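Local coordinates for endonuclease IV (PDB 3AAM), which cleaves DNA at apurinic or apyrimidinic sites during base excision repair, leaving a 3'-hydroxyl and a 5'-terminal sugar phosphate, at residues A[25-29]-A[260-264]; A[101-107]-A[133-139]; A[109-114]-A[145-149]. The contacts are given in a common frame with arbitrary orientation. Residues are numbered along the deposited sequence.

Interaction 1: residues A[25-29]-A[260-264]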
ATOM      1  N   ALA A  25      -8.527   4.144 -18.538  1.00  9.57           N
ATOM      2  CA  ALA A  25      -7.811   4.523 -19.752  1.00 10.06           C
ATOM      3  C   ALA A  25      -6.509   3.743 -19.921  1.00 10.97           C
ATOM      4  O   ALA A  25      -6.151   3.342 -21.034  1.00 11.12           O
ATOM      5  CB  ALA A  25      -7.532   6.023 -19.738  1.00  9.26           C
ATOM      6  N   LEU A  26      -5.801   3.526 -18.815  1.00  9.64           N
ATOM      7  CA  LEU A  26      -4.542   2.790 -18.853  1.00  9.34           C
ATOM      8  C   LEU A  26      -4.755   1.285 -18.937  1.00  9.16           C
ATOM      9  O   LEU A  26      -3.849   0.548 -19.323  1.00 10.15           O
ATOM     10  CB  LEU A  26      -3.713   3.100 -17.606  1.00 10.06           C
ATOM     11  CG  LEU A  26      -3.086   4.487 -17.503  1.00  9.77           C
ATOM     12  CD1 LEU A  26      -2.452   4.660 -16.127  1.00 12.39           C
ATOM     13  CD2 LEU A  26      -2.045   4.648 -18.607  1.00 13.10           C
ATOM     14  N   GLY A  27      -5.947   0.830 -18.567  1.00  9.10           N
ATOM     15  CA  GLY A  27      -6.228  -0.592 -18.595  1.00  8.64           C
ATOM     16  C   GLY A  27      -5.766  -1.290 -17.326  1.00  7.80           C
ATOM     17  O   GLY A  27      -5.462  -2.481 -17.344  1.00  7.97           O
ATOM     18  N   LEU A  28      -5.701  -0.552 -16.224  1.00  7.55           N
ATOM     19  CA  LEU A  28      -5.284  -1.135 -14.947  1.00  6.89           C
ATOM     20  C   LEU A  28      -6.419  -1.981 -14.382  1.00  8.07           C
ATOM     21  O   LEU A  28      -7.578  -1.797 -14.750  1.00 10.05           O
ATOM     22  CB  LEU A  28      -4.961  -0.038 -13.927  1.00  6.62           C
ATOM     23  CG  LEU A  28      -3.978   1.060 -14.312  1.00  6.80           C
ATOM     24  CD1 LEU A  28      -3.757   1.970 -13.116  1.00  8.27           C
ATOM     25  CD2 LEU A  28      -2.661   0.448 -14.759  1.00  6.14           C
ATOM     26  N   THR A  29      -6.091  -2.913 -13.489  1.00  7.78           N
ATOM     27  CA  THR A  29      -7.131  -3.730 -12.879  1.00  7.66           C
ATOM     28  C   THR A  29      -7.206  -3.494 -11.374  1.00  8.28           C
ATOM     29  O   THR A  29      -7.861  -4.233 -10.638  1.00  9.06           O
ATOM     30  CB  THR A  29      -6.953  -5.234 -13.199  1.00  9.77           C
ATOM     31  OG1 THR A  29      -5.619  -5.652 -12.902  1.00 10.54           O
ATOM     32  CG2 THR A  29      -7.238  -5.485 -14.681  1.00  8.18           C
ATOM     33  N   LEU A 260       3.658  -1.345 -17.514  1.00  7.51           N
ATOM     34  CA  LEU A 260       2.494  -2.097 -17.967  1.00  7.03           C
ATOM     35  C   LEU A 260       2.908  -3.257 -18.869  1.00  7.09           C
ATOM     36  O   LEU A 260       2.328  -4.342 -18.807  1.00  6.93           O
ATOM     37  CB  LEU A 260       1.509  -1.178 -18.697  1.00  7.39           C
ATOM     38  CG  LEU A 260       0.779  -0.185 -17.787  1.00  8.86           C
ATOM     39  CD1 LEU A 260      -0.062   0.763 -18.620  1.00 11.74           C
ATOM     40  CD2 LEU A 260      -0.090  -0.948 -16.794  1.00  9.01           C
ATOM     41  N   ARG A 261       3.917  -3.038 -19.705  1.00  7.93           N
ATOM     42  CA  ARG A 261       4.384  -4.100 -20.584  1.00  7.69           C
ATOM     43  C   ARG A 261       4.965  -5.251 -19.762  1.00  6.64           C
ATOM     44  O   ARG A 261       4.776  -6.416 -20.103  1.00  7.50           O
ATOM     45  CB  ARG A 261       5.405  -3.543 -21.585  1.00  6.52           C
ATOM     46  CG  ARG A 261       4.735  -2.839 -22.775  1.00  9.04           C
ATOM     47  CD  ARG A 261       5.674  -1.865 -23.467  1.00  9.62           C
ATOM     48  NE  ARG A 261       6.911  -2.508 -23.898  1.00  9.93           N
ATOM     49  CZ  ARG A 261       7.062  -3.179 -25.036  1.00 11.70           C
ATOM     50  NH1 ARG A 261       6.052  -3.304 -25.884  1.00 10.93           N
ATOM     51  NH2 ARG A 261       8.233  -3.729 -25.323  1.00 11.59           N
ATOM     52  N   VAL A 262       5.646  -4.934 -18.665  1.00  6.55           N
ATOM     53  CA  VAL A 262       6.204  -5.989 -17.823  1.00  5.83           C
ATOM     54  C   VAL A 262       5.085  -6.715 -17.053  1.00  8.37           C
ATOM     55  O   VAL A 262       5.054  -7.942 -17.012  1.00  6.15           O
ATOM     56  CB  VAL A 262       7.256  -5.418 -16.849  1.00  6.39           C
ATOM     57  CG1 VAL A 262       7.790  -6.531 -15.950  1.00  7.03           C
ATOM     58  CG2 VAL A 262       8.404  -4.799 -17.647  1.00  4.80           C
ATOM     59  N   PHE A 263       4.161  -5.962 -16.458  1.00  7.50           N
ATOM     60  CA  PHE A 263       3.048  -6.563 -15.719  1.00  7.83           C
ATOM     61  C   PHE A 263       2.278  -7.515 -16.620  1.00  7.61           C
ATOM     62  O   PHE A 263       1.974  -8.639 -16.244  1.00  7.83           O
ATOM     63  CB  PHE A 263       2.056  -5.496 -15.232  1.00  8.62           C
ATOM     64  CG  PHE A 263       2.286  -5.026 -13.823  1.00  8.01           C
ATOM     65  CD1 PHE A 263       2.382  -5.933 -12.773  1.00  7.82           C
ATOM     66  CD2 PHE A 263       2.345  -3.663 -13.541  1.00  8.03           C
ATOM     67  CE1 PHE A 263       2.529  -5.481 -11.455  1.00  8.24           C
ATOM     68  CE2 PHE A 263       2.493  -3.200 -12.230  1.00  7.28           C
ATOM     69  CZ  PHE A 263       2.583  -4.108 -11.188  1.00  6.91           C
ATOM     70  N   ARG A 264       1.962  -7.046 -17.820  1.00  8.53           N
ATOM     71  CA  ARG A 264       1.194  -7.842 -18.758  1.00  7.55           C
ATOM     72  C   ARG A 264       1.937  -9.051 -19.298  1.00  7.72           C
ATOM     73  O   ARG A 264       1.327 -10.092 -19.542  1.00  8.50           O
ATOM     74  CB  ARG A 264       0.677  -6.934 -19.877  1.00  7.04           C
ATOM     75  CG  ARG A 264      -0.457  -6.064 -19.362  1.00  8.13           C
ATOM     76  CD  ARG A 264      -0.683  -4.787 -20.144  1.00  7.44           C
ATOM     77  NE  ARG A 264      -1.755  -4.025 -19.508  1.00  8.46           N
ATOM     78  CZ  ARG A 264      -2.128  -2.800 -19.856  1.00  8.83           C
ATOM     79  NH1 ARG A 264      -1.514  -2.167 -20.850  1.00  9.83           N
ATOM     80  NH2 ARG A 264      -3.126  -2.212 -19.208  1.00  8.90           N
TER
HETATM   81  O   HOH W   1      -2.436   0.475 -21.613  1.00 17.33           O

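Interaction 2: residues A[101-107]-A[133-139]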
ATOM      1  N   GLY A 101     -16.056   4.288  -0.581  1.00 11.51           N
ATOM      2  CA  GLY A 101     -16.285   2.873  -0.794  1.00 10.38           C
ATOM      3  C   GLY A 101     -14.984   2.147  -1.091  1.00 11.39           C
ATOM      4  O   GLY A 101     -14.988   1.049  -1.648  1.00 12.86           O
ATOM      5  N   VAL A 102     -13.865   2.778  -0.740  1.00  9.83           N
ATOM      6  CA  VAL A 102     -12.542   2.190  -0.940  1.00 11.09           C
ATOM      7  C   VAL A 102     -12.342   1.176   0.184  1.00 10.46           C
ATOM      8  O   VAL A 102     -12.441   1.522   1.358  1.00 13.44           O
ATOM      9  CB  VAL A 102     -11.442   3.272  -0.883  1.00  9.76           C
ATOM     10  CG1 VAL A 102     -10.066   2.622  -0.884  1.00 11.68           C
ATOM     11  CG2 VAL A 102     -11.577   4.212  -2.082  1.00 11.36           C
ATOM     12  N   GLU A 103     -12.049  -0.070  -0.173  1.00 13.07           N
ATOM     13  CA  GLU A 103     -11.904  -1.117   0.832  1.00 14.14           C
ATOM     14  C   GLU A 103     -10.637  -1.126   1.677  1.00 13.10           C
ATOM     15  O   GLU A 103     -10.648  -1.677   2.776  1.00 13.29           O
ATOM     16  CB  GLU A 103     -12.072  -2.493   0.179  1.00 18.17           C
ATOM     17  CG  GLU A 103     -12.177  -3.638   1.183  1.00 26.23           C
ATOM     18  CD  GLU A 103     -12.456  -4.974   0.525  1.00 29.19           C
ATOM     19  OE1 GLU A 103     -13.483  -5.093  -0.176  1.00 34.01           O
ATOM     20  OE2 GLU A 103     -11.649  -5.909   0.709  1.00 34.10           O
ATOM     21  N   TYR A 104      -9.559  -0.516   1.194  1.00 12.02           N
ATOM     22  CA  TYR A 104      -8.306  -0.526   1.948  1.00 10.12           C
ATOM     23  C   TYR A 104      -7.590   0.810   2.097  1.00  9.31           C
ATOM     24  O   TYR A 104      -7.603   1.642   1.194  1.00  8.02           O
ATOM     25  CB  TYR A 104      -7.310  -1.504   1.309  1.00 12.96           C
ATOM     26  CG  TYR A 104      -7.773  -2.939   1.266  1.00 14.70           C
ATOM     27  CD1 TYR A 104      -7.939  -3.669   2.439  1.00 16.43           C
ATOM     28  CD2 TYR A 104      -8.069  -3.558   0.054  1.00 17.43           C
ATOM     29  CE1 TYR A 104      -8.394  -4.987   2.410  1.00 18.38           C
ATOM     30  CE2 TYR A 104      -8.525  -4.874   0.011  1.00 17.01           C
ATOM     31  CZ  TYR A 104      -8.685  -5.580   1.194  1.00 17.95           C
ATOM     32  OH  TYR A 104      -9.152  -6.874   1.166  1.00 21.05           O
ATOM     33  N   VAL A 105      -6.963   0.987   3.255  1.00  7.94           N
ATOM     34  CA  VAL A 105      -6.148   2.161   3.553  1.00  7.11           C
ATOM     35  C   VAL A 105      -4.832   1.553   4.035  1.00  6.19           C
ATOM     36  O   VAL A 105      -4.833   0.687   4.907  1.00  9.37           O
ATOM     37  CB  VAL A 105      -6.748   3.034   4.684  1.00  6.04           C
ATOM     38  CG1 VAL A 105      -5.737   4.094   5.120  1.00  9.67           C
ATOM     39  CG2 VAL A 105      -8.019   3.700   4.200  1.00  8.30           C
ATOM     40  N   VAL A 106      -3.716   1.983   3.457  1.00  6.13           N
ATOM     41  CA  VAL A 106      -2.416   1.445   3.839  1.00  6.29           C
ATOM     42  C   VAL A 106      -1.518   2.539   4.405  1.00  6.77           C
ATOM     43  O   VAL A 106      -1.494   3.663   3.899  1.00  7.32           O
ATOM     44  CB  VAL A 106      -1.736   0.753   2.622  1.00  7.89           C
ATOM     45  CG1 VAL A 106      -1.541   1.749   1.490  1.00  7.43           C
ATOM     46  CG2 VAL A 106      -0.415   0.138   3.038  1.00  7.36           C
ATOM     47  N   VAL A 107      -0.781   2.202   5.458  1.00  6.94           N
ATOM     48  CA  VAL A 107       0.093   3.158   6.122  1.00  7.42           C
ATOM     49  C   VAL A 107       1.387   2.498   6.553  1.00  7.34           C
ATOM     50  O   VAL A 107       1.410   1.300   6.823  1.00  8.65           O
ATOM     51  CB  VAL A 107      -0.609   3.729   7.383  1.00  8.06           C
ATOM     52  CG1 VAL A 107      -0.927   2.603   8.352  1.00  7.80           C
ATOM     53  CG2 VAL A 107       0.267   4.782   8.051  1.00  9.72           C
ATOM     54  N   ARG A 133     -15.244  -2.377   7.323  1.00 32.55           N
ATOM     55  CA  ARG A 133     -14.823  -1.705   6.102  1.00 31.03           C
ATOM     56  C   ARG A 133     -14.757  -0.201   6.365  1.00 27.98           C
ATOM     57  O   ARG A 133     -15.679   0.372   6.942  1.00 29.74           O
ATOM     58  CB  ARG A 133     -15.834  -1.997   4.992  1.00 33.47           C
ATOM     59  CG  ARG A 133     -15.417  -1.561   3.602  1.00 36.42           C
ATOM     60  CD  ARG A 133     -16.605  -1.625   2.652  1.00 38.55           C
ATOM     61  NE  ARG A 133     -16.237  -1.309   1.276  1.00 40.27           N
ATOM     62  CZ  ARG A 133     -15.611  -2.148   0.459  1.00 41.05           C
ATOM     63  NH1 ARG A 133     -15.283  -3.362   0.881  1.00 41.70           N
ATOM     64  NH2 ARG A 133     -15.311  -1.774  -0.777  1.00 41.29           N
ATOM     65  N   PRO A 134     -13.665   0.460   5.946  1.00 23.79           N
ATOM     66  CA  PRO A 134     -12.504  -0.105   5.256  1.00 20.03           C
ATOM     67  C   PRO A 134     -11.551  -0.827   6.198  1.00 16.23           C
ATOM     68  O   PRO A 134     -11.669  -0.731   7.417  1.00 15.61           O
ATOM     69  CB  PRO A 134     -11.858   1.120   4.624  1.00 20.84           C
ATOM     70  CG  PRO A 134     -12.099   2.164   5.654  1.00 21.08           C
ATOM     71  CD  PRO A 134     -13.548   1.928   6.036  1.00 24.28           C
ATOM     72  N   VAL A 135     -10.604  -1.552   5.614  1.00 12.32           N
ATOM     73  CA  VAL A 135      -9.611  -2.284   6.385  1.00 11.44           C
ATOM     74  C   VAL A 135      -8.281  -1.533   6.351  1.00  9.33           C
ATOM     75  O   VAL A 135      -7.815  -1.134   5.286  1.00 10.87           O
ATOM     76  CB  VAL A 135      -9.390  -3.695   5.803  1.00 11.66           C
ATOM     77  CG1 VAL A 135      -8.300  -4.419   6.589  1.00 11.21           C
ATOM     78  CG2 VAL A 135     -10.698  -4.485   5.843  1.00 15.13           C
ATOM     79  N   LEU A 136      -7.679  -1.341   7.520  1.00  8.62           N
ATOM     80  CA  LEU A 136      -6.393  -0.657   7.616  1.00  6.99           C
ATOM     81  C   LEU A 136      -5.271  -1.680   7.472  1.00  8.17           C
ATOM     82  O   LEU A 136      -5.262  -2.705   8.153  1.00  8.54           O
ATOM     83  CB  LEU A 136      -6.275   0.067   8.961  1.00  8.71           C
ATOM     84  CG  LEU A 136      -4.965   0.808   9.256  1.00  7.91           C
ATOM     85  CD1 LEU A 136      -4.704   1.893   8.218  1.00  8.45           C
ATOM     86  CD2 LEU A 136      -5.057   1.427  10.648  1.00 10.41           C
ATOM     87  N   LEU A 137      -4.333  -1.389   6.576  1.00  8.47           N
ATOM     88  CA  LEU A 137      -3.203  -2.264   6.308  1.00  8.38           C
ATOM     89  C   LEU A 137      -1.911  -1.617   6.773  1.00  7.36           C
ATOM     90  O   LEU A 137      -1.689  -0.432   6.534  1.00  6.30           O
ATOM     91  CB  LEU A 137      -3.092  -2.536   4.806  1.00  8.25           C
ATOM     92  CG  LEU A 137      -4.314  -3.116   4.103  1.00  7.98           C
ATOM     93  CD1 LEU A 137      -4.013  -3.324   2.626  1.00  8.25           C
ATOM     94  CD2 LEU A 137      -4.696  -4.428   4.770  1.00  8.04           C
ATOM     95  N   VAL A 138      -1.065  -2.391   7.444  1.00  6.36           N
ATOM     96  CA  VAL A 138       0.222  -1.876   7.899  1.00  8.26           C
ATOM     97  C   VAL A 138       1.285  -2.521   7.022  1.00  7.64           C
ATOM     98  O   VAL A 138       1.244  -3.726   6.773  1.00  8.68           O
ATOM     99  CB  VAL A 138       0.495  -2.217   9.387  1.00  9.69           C
ATOM    100  CG1 VAL A 138      -0.486  -1.464  10.273  1.00 11.26           C
ATOM    101  CG2 VAL A 138       0.377  -3.713   9.622  1.00 13.52           C
ATOM    102  N   GLU A 139       2.227  -1.716   6.543  1.00  8.04           N
ATOM    103  CA  GLU A 139       3.283  -2.222   5.671  1.00  7.37           C
ATOM    104  C   GLU A 139       4.512  -2.651   6.448  1.00  8.05           C
ATOM    105  O   GLU A 139       4.789  -2.131   7.526  1.00  9.91           O
ATOM    106  CB  GLU A 139       3.737  -1.138   4.681  1.00 11.68           C
ATOM    107  CG  GLU A 139       2.668  -0.154   4.240  1.00 14.70           C
ATOM    108  CD  GLU A 139       3.225   0.988   3.388  1.00 14.24           C
ATOM    109  OE1 GLU A 139       4.340   1.482   3.679  1.00 11.51           O
ATOM    110  OE2 GLU A 139       2.536   1.405   2.433  1.00 12.25           O
TER

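Interaction 3: residues A[109-114]-A[145-149]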
ATOM      1  N   PRO A 109       4.208   1.810   9.325  1.00 10.50           N
ATOM      2  CA  PRO A 109       4.176   1.775  10.792  1.00 13.01           C
ATOM      3  C   PRO A 109       4.699   3.007  11.513  1.00 12.61           C
ATOM      4  O   PRO A 109       4.122   3.438  12.515  1.00 14.14           O
ATOM      5  CB  PRO A 109       5.003   0.535  11.126  1.00 13.86           C
ATOM      6  CG  PRO A 109       4.788  -0.340   9.953  1.00 15.77           C
ATOM      7  CD  PRO A 109       4.886   0.615   8.795  1.00 11.81           C
ATOM      8  N   GLY A 110       5.790   3.569  11.007  1.00 12.35           N
ATOM      9  CA  GLY A 110       6.388   4.726  11.643  1.00 12.38           C
ATOM     10  C   GLY A 110       7.637   4.298  12.394  1.00 13.20           C
ATOM     11  O   GLY A 110       8.159   3.204  12.163  1.00 13.88           O
ATOM     12  N   SER A 111       8.116   5.148  13.294  1.00 12.33           N
ATOM     13  CA  SER A 111       9.315   4.843  14.063  1.00 13.28           C
ATOM     14  C   SER A 111       9.113   5.075  15.554  1.00 13.23           C
ATOM     15  O   SER A 111       8.531   6.082  15.962  1.00 14.30           O
ATOM     16  CB  SER A 111      10.488   5.690  13.562  1.00 16.05           C
ATOM     17  OG  SER A 111      10.174   7.071  13.593  1.00 20.42           O
ATOM     18  N   GLY A 112       9.608   4.139  16.356  1.00 13.74           N
ATOM     19  CA  GLY A 112       9.476   4.233  17.799  1.00 13.71           C
ATOM     20  C   GLY A 112       9.134   2.885  18.410  1.00 12.20           C
ATOM     21  O   GLY A 112       9.499   1.841  17.869  1.00 13.29           O
ATOM     22  N   ARG A 113       8.441   2.902  19.542  1.00 10.74           N
ATOM     23  CA  ARG A 113       8.041   1.668  20.208  1.00 11.68           C
ATOM     24  C   ARG A 113       6.924   0.992  19.415  1.00 12.18           C
ATOM     25  O   ARG A 113       5.959   1.646  19.022  1.00 11.08           O
ATOM     26  CB  ARG A 113       7.522   1.966  21.617  1.00 12.57           C
ATOM     27  CG  ARG A 113       8.542   2.582  22.557  1.00 14.32           C
ATOM     28  CD  ARG A 113       7.947   2.846  23.941  1.00 16.75           C
ATOM     29  NE  ARG A 113       6.954   3.919  23.937  1.00 19.98           N
ATOM     30  CZ  ARG A 113       5.639   3.736  24.020  1.00 19.52           C
ATOM     31  NH1 ARG A 113       5.139   2.512  24.117  1.00 22.24           N
ATOM     32  NH2 ARG A 113       4.821   4.781  24.010  1.00 22.94           N
ATOM     33  N   PRO A 114       7.042  -0.322  19.164  1.00 11.80           N
ATOM     34  CA  PRO A 114       5.980  -0.994  18.413  1.00 11.84           C
ATOM     35  C   PRO A 114       4.631  -0.832  19.114  1.00 11.50           C
ATOM     36  O   PRO A 114       3.593  -0.709  18.462  1.00 12.00           O
ATOM     37  CB  PRO A 114       6.447  -2.446  18.382  1.00 11.74           C
ATOM     38  CG  PRO A 114       7.942  -2.302  18.319  1.00 12.32           C
ATOM     39  CD  PRO A 114       8.200  -1.218  19.353  1.00 11.68           C
ATOM     40  N   GLY A 145      17.515   2.023  12.252  1.00 26.64           N
ATOM     41  CA  GLY A 145      17.145   3.097  13.152  1.00 26.39           C
ATOM     42  C   GLY A 145      16.122   2.594  14.152  1.00 26.40           C
ATOM     43  O   GLY A 145      16.358   1.607  14.849  1.00 25.73           O
ATOM     44  N   GLU A 146      14.976   3.262  14.216  1.00 24.28           N
ATOM     45  CA  GLU A 146      13.924   2.859  15.135  1.00 23.30           C
ATOM     46  C   GLU A 146      12.647   2.542  14.365  1.00 21.16           C
ATOM     47  O   GLU A 146      11.550   2.555  14.928  1.00 19.16           O
ATOM     48  CB  GLU A 146      13.671   3.968  16.158  1.00 24.18           C
ATOM     49  CG  GLU A 146      14.947   4.451  16.844  1.00 26.24           C
ATOM     50  CD  GLU A 146      14.683   5.475  17.929  1.00 27.93           C
ATOM     51  OE1 GLU A 146      13.893   6.410  17.686  1.00 27.79           O
ATOM     52  OE2 GLU A 146      15.276   5.353  19.023  1.00 30.17           O
ATOM     53  N   LYS A 147      12.795   2.261  13.074  1.00 19.30           N
ATOM     54  CA  LYS A 147      11.650   1.929  12.238  1.00 18.82           C
ATOM     55  C   LYS A 147      10.992   0.639  12.709  1.00 17.70           C
ATOM     56  O   LYS A 147      11.667  -0.344  13.019  1.00 18.43           O
ATOM     57  CB  LYS A 147      12.066   1.780  10.771  1.00 20.24           C
ATOM     58  CG  LYS A 147      12.318   3.093  10.053  1.00 23.30           C
ATOM     59  CD  LYS A 147      12.488   2.875   8.557  1.00 26.16           C
ATOM     60  CE  LYS A 147      12.722   4.190   7.833  1.00 28.48           C
ATOM     61  NZ  LYS A 147      13.936   4.886   8.344  1.00 29.88           N
ATOM     62  N   VAL A 148       9.667   0.656  12.756  1.00 15.38           N
ATOM     63  CA  VAL A 148       8.881  -0.493  13.184  1.00 13.52           C
ATOM     64  C   VAL A 148       8.442  -1.337  11.988  1.00 13.94           C
ATOM     65  O   VAL A 148       8.313  -0.831  10.873  1.00 14.21           O
ATOM     66  CB  VAL A 148       7.619  -0.021  13.952  1.00 13.84           C
ATOM     67  CG1 VAL A 148       6.692  -1.190  14.221  1.00 12.64           C
ATOM     68  CG2 VAL A 148       8.027   0.643  15.260  1.00 12.80           C
ATOM     69  N   GLY A 149       8.244  -2.631  12.219  1.00 13.77           N
ATOM     70  CA  GLY A 149       7.774  -3.514  11.163  1.00 13.48           C
ATOM     71  C   GLY A 149       8.737  -4.116  10.156  1.00 12.21           C
ATOM     72  O   GLY A 149       8.309  -4.489   9.063  1.00 11.73           O
TER

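Interaction 1: residues A[25-29]-A[260-264]
A Schellman motif ends helix 15-26, the first helix of the TIM barrel, and R264 of the last helix, 253-267, binds the L26 and G27 carbonyls at its end, so the contact joins the first and last helices of the barrel. G27, with positive phi, is the C-prime residue; its amide and that of L28 turn back to carbonyls of the final helical turn, while the L26 and G27 carbonyls are met by R264. Both lie near the plane of the R264 guanidinium. R264 NH2 donates to L26 O (2.9 Å, N-H...O angle 160°) and, weakly, to G27 O (3.0 Å, 137°). L26 O accepts a second hydrogen bond, from a water 2.7 Å away, and the same water accepts from R264 NH1 at 2.9 Å. With R264 NE bonded to the Y4 hydroxyl, every guanidinium nitrogen has a partner. The R264 amide is spent inside its own helix, on L260 O (2.9 Å). T29 faces strand 3-6 instead: its OG1 is hydrogen-bonded to Y4 N and its O to R3 NH1. Beside the polar bonds L28 CD2 meets L260 CD2 at 3.6 Å, while L26 CD2 stands looser, 4.4 Å from L260 CD1; L260 also rests on Y4 and F6, and L28 on F6, so strand 3-6 touches both segments. Glycine at position 27 suits the backbone angles, which would press a CB into the carbonyl of L26, and also the arginine: an ideal CB on G27 would sit 2.7 Å from R264 NH2.

Interaction 2: residues A[101-107]-A[133-139]
Strands 104-107 and 135-139 are the parallel neighbours of a beta-alpha-beta unit in the TIM barrel, the connection being helix 114-128. Five backbone hydrogen bonds, from V135 N to E103 O (2.8 Å) through E139 N to V107 O (3.1 Å), set the register. On the barrel's outer face, L136 CD1 fills the hollow between V105 CG1 (3.9 Å) and V107 CG1 (3.8 Å). The inner face carries Y104, V106, V135 and L137: Y104 CD1 lies 3.7 Å from V135 CB and 3.9 Å from L137 CD1, V202 also touches Y104 and L137, and V106 packs on H204. Further along, E139 reaches past V106 CG2 toward H172, a manganese ligand, and a bound phosphate, probably from the crystallisation liquor. At the opposite end, cis-proline P134 tucks its CB 3.3 Å from V102 O. R133 finishes this end, its guanidinium lying face-on against E103 CB, with NH2 bonded to G101 O (3.0 Å) and NH1 salt-bridged to E103 OE1 (2.7 Å).

Interaction 3: residues A[109-114]-A[145-149]
Two beta-alpha loops at the C-terminal end of the TIM barrel meet here, the one leading into helix 114-128 and the one leading into helix 152-159; in this fold such loops surround the active site. Backbone hydrogen bonds tie them in a single bridge between S111 and K147, whose CA atoms are 4.2 Å apart: V148 N donates to G110 O (3.0 Å, 173°) and G112 N to E146 O (2.9 Å, 152°). A CA-H...O contact from S111 CA to the same E146 O (3.3 Å) supplements them. G110 and G112 have positive phi angles that a side chain would not tolerate, and these let the chain curl round V148. Apolar packing centres on V148, which points into that curl. Its CB is 3.9 Å from P109 CB and its CG2 4.2 Å from P114 CG, while E154 and L158 of helix 152-159 also touch it. Other polar groups bond outside the two loops: S111 N bonds to N75 OD1, R113, the N-cap residue of helix 114-128, forms a salt bridge with E79, and V148 O accepts from T141 OG1. K147 has its CA-to-CB bond directed away from the partner loop, and its side chain comes about 6 Å from that of the manganese ligand D217 (nearest atoms). The closest approach to the valine side chain is by a carbonyl: G112 O lies 3.2 Å from V148 CG2.

Overall arrangement
Interaction 2 is the buried heart of the set, two barrel strands joined by regular backbone bonding and apolar packing; interactions 1 and 3 lie nearer the surface, on opposite sides of the chain's centre. Interaction 3 continues interaction 2: the same two strands run on into its loops, and E139 O touches P109 CG at 3.0 Å; beyond the strand ends the segments of interaction 3 pair again through one isolated bridge. Interaction 1, about 23 Å from interaction 2 centre to centre, joins sequence-distant helices far from the metal site. There an arginine side chain binds main-chain carbonyls, whereas interaction 3 bonds backbone to backbone around a single valine.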